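Local coordinates for thiamine pyrophosphokinase (Bacillus subtilis, PDB 3LM8), which catalyses the ATP-dependent pyrophosphorylation of thiamine to thiamine diphosphate, releasing AMP, and takes part in thiamine salvage, at residues 144-149 with 207-212. The protein carries 1 engineered substitution. Sequence-based numbering, arbitrary orientation.
Sequences YDIEKD and LIMIRS
R211 reaches from strand 207-212 to the end of strand 142-147 and makes the contact's one hydrogen bond, from its NH2 to the carbonyl O of E147 (2.8 Å). The bond is nearly straight (170°); the donor lies close to the line of the C=O bond, and the acceptor sits almost in the guanidinium plane. A bend at chi3 (57°), which places NE, turns the arginine chain before its planar end. The carboxylate of D149 stands near this charge without touching it: OD1 is 4.8 Å from R211 NH2, while OD2 accepts a hydrogen bond from the backbone N of N151. Nearer to the guanidinium is D149 CB, 3.5 Å from R211 NH2.

The other contacts centre on I146. Its CD1 lies over one face of the R211 guanidinium, at a looser distance, and its CB lies 3.6 Å from R211 NH1 as the two side chains pass alongside, pointing opposite ways. The apolar contact is with M209, modelled as selenomethionine, which I146 meets tip to tip: CE approaches I146 CG2 at 3.4 Å and CD1 at 3.7 Å. An alanine in place of R211 would probably leave the E147 carbonyl without this donor and open a gap beside I146 CB and CG2, where NH1 now packs.

Strand segments 144-147 and 207-212 run nearly parallel (6°), axes 11.6 Å apart at closest approach, in facing sheets of the β-sandwich-like thiamine-binding part; bound thiamine lies about 11 Å from the M209 side chain. Strand 142-147 edges the four-stranded antiparallel sheet, paired with 197-202; strand 207-212 lies between 134-139 and 154-159 in the mixed sheet. F157 and F200 also touch M209; I155 of strand 154-159 packs on I146, as do loop residues F172 and L193.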
# COMPACT_ATOMS: atom_id res chain seq x y z
N TYR A 144 14.41 11.43 2.38
CA TYR A 144 13.14 11.37 3.11
C TYR A 144 13.22 11.29 4.64
O TYR A 144 14.14 10.70 5.21
CB TYR A 144 12.34 10.17 2.58
CG TYR A 144 12.42 10.00 1.08
CD1 TYR A 144 11.49 10.61 0.24
CD2 TYR A 144 13.45 9.25 0.49
CE1 TYR A 144 11.58 10.49 -1.15
CE2 TYR A 144 13.55 9.12 -0.90
CZ TYR A 144 12.61 9.74 -1.71
OH TYR A 144 12.70 9.62 -3.09
N ASP A 145 12.22 11.88 5.29
CA ASP A 145 12.10 11.90 6.75
C ASP A 145 10.97 10.97 7.19
O ASP A 145 9.98 10.82 6.48
CB ASP A 145 11.75 13.30 7.25
CG ASP A 145 12.94 14.24 7.31
OD1 ASP A 145 12.70 15.47 7.38
OD2 ASP A 145 14.10 13.77 7.33
N ILE A 146 11.13 10.35 8.36
CA ILE A 146 10.08 9.50 8.94
C ILE A 146 10.00 9.85 10.41
O ILE A 146 10.94 10.36 11.00
CB ILE A 146 10.35 7.97 8.84
CG1 ILE A 146 11.70 7.63 9.45
CG2 ILE A 146 10.26 7.50 7.40
CD1 ILE A 146 11.98 6.14 9.44
N GLU A 147 8.85 9.56 11.00
CA GLU A 147 8.62 9.82 12.42
C GLU A 147 8.57 8.45 13.10
O GLU A 147 8.24 7.45 12.46
CB GLU A 147 7.30 10.57 12.59
CG GLU A 147 7.11 11.22 13.95
CD GLU A 147 5.90 12.15 14.00
OE1 GLU A 147 5.80 13.03 13.11
OE2 GLU A 147 5.06 12.00 14.91
N LYS A 148 8.91 8.39 14.38
CA LYS A 148 8.87 7.13 15.10
C LYS A 148 7.43 6.66 15.12
O LYS A 148 6.51 7.47 15.24
CB LYS A 148 9.38 7.29 16.53
CG LYS A 148 9.27 6.02 17.36
CD LYS A 148 10.08 6.09 18.65
CE LYS A 148 11.57 6.07 18.38
NZ LYS A 148 12.37 5.94 19.64
N ASP A 149 7.22 5.36 14.99
CA ASP A 149 5.87 4.83 15.00
C ASP A 149 5.63 4.08 16.31
O ASP A 149 6.26 3.05 16.58
CB ASP A 149 5.64 3.90 13.81
CG ASP A 149 4.19 3.51 13.66
OD1 ASP A 149 3.82 2.99 12.59
OD2 ASP A 149 3.41 3.72 14.61
N LEU A 207 14.18 2.15 -3.79
CA LEU A 207 14.20 1.59 -2.46
C LEU A 207 12.80 1.26 -1.94
O LEU A 207 11.85 2.00 -2.19
CB LEU A 207 14.88 2.57 -1.51
CG LEU A 207 15.21 1.98 -0.14
CD1 LEU A 207 16.41 1.04 -0.29
CD2 LEU A 207 15.52 3.11 0.84
N ILE A 208 12.69 0.15 -1.22
CA ILE A 208 11.42 -0.26 -0.64
C ILE A 208 11.55 -0.06 0.86
O ILE A 208 12.63 -0.27 1.41
CB ILE A 208 11.10 -1.75 -0.90
CG1 ILE A 208 11.15 -2.04 -2.40
CG2 ILE A 208 9.70 -2.09 -0.36
CD1 ILE A 208 10.97 -3.50 -2.74
N MSE A 209 10.47 0.36 1.51
CA MSE A 209 10.51 0.56 2.94
C MSE A 209 9.37 -0.16 3.60
O MSE A 209 8.20 0.12 3.33
CB MSE A 209 10.43 2.04 3.31
CG MSE A 209 10.39 2.29 4.82
SE MSE A 209 9.98 4.13 5.33
CE MSE A 209 11.67 4.66 6.08
N ILE A 210 9.70 -1.10 4.48
CA ILE A 210 8.69 -1.85 5.20
C ILE A 210 8.75 -1.44 6.66
O ILE A 210 9.78 -1.57 7.32
CB ILE A 210 8.93 -3.37 5.12
CG1 ILE A 210 8.96 -3.84 3.66
CG2 ILE A 210 7.86 -4.11 5.92
CD1 ILE A 210 10.22 -3.48 2.93
N ARG A 211 7.64 -0.92 7.17
CA ARG A 211 7.56 -0.55 8.57
C ARG A 211 6.62 -1.62 9.11
O ARG A 211 5.53 -1.84 8.56
CB ARG A 211 7.02 0.86 8.70
CG ARG A 211 7.84 1.84 7.84
CD ARG A 211 7.58 3.28 8.18
NE ARG A 211 7.84 3.55 9.59
CZ ARG A 211 7.80 4.76 10.15
NH1 ARG A 211 7.52 5.82 9.40
NH2 ARG A 211 8.04 4.90 11.45
N SER A 212 7.06 -2.33 10.14
CA SER A 212 6.26 -3.41 10.71
C SER A 212 6.26 -3.55 12.22
O SER A 212 6.85 -2.75 12.94
CB SER A 212 6.68 -4.73 10.07
OG SER A 212 8.06 -4.75 9.77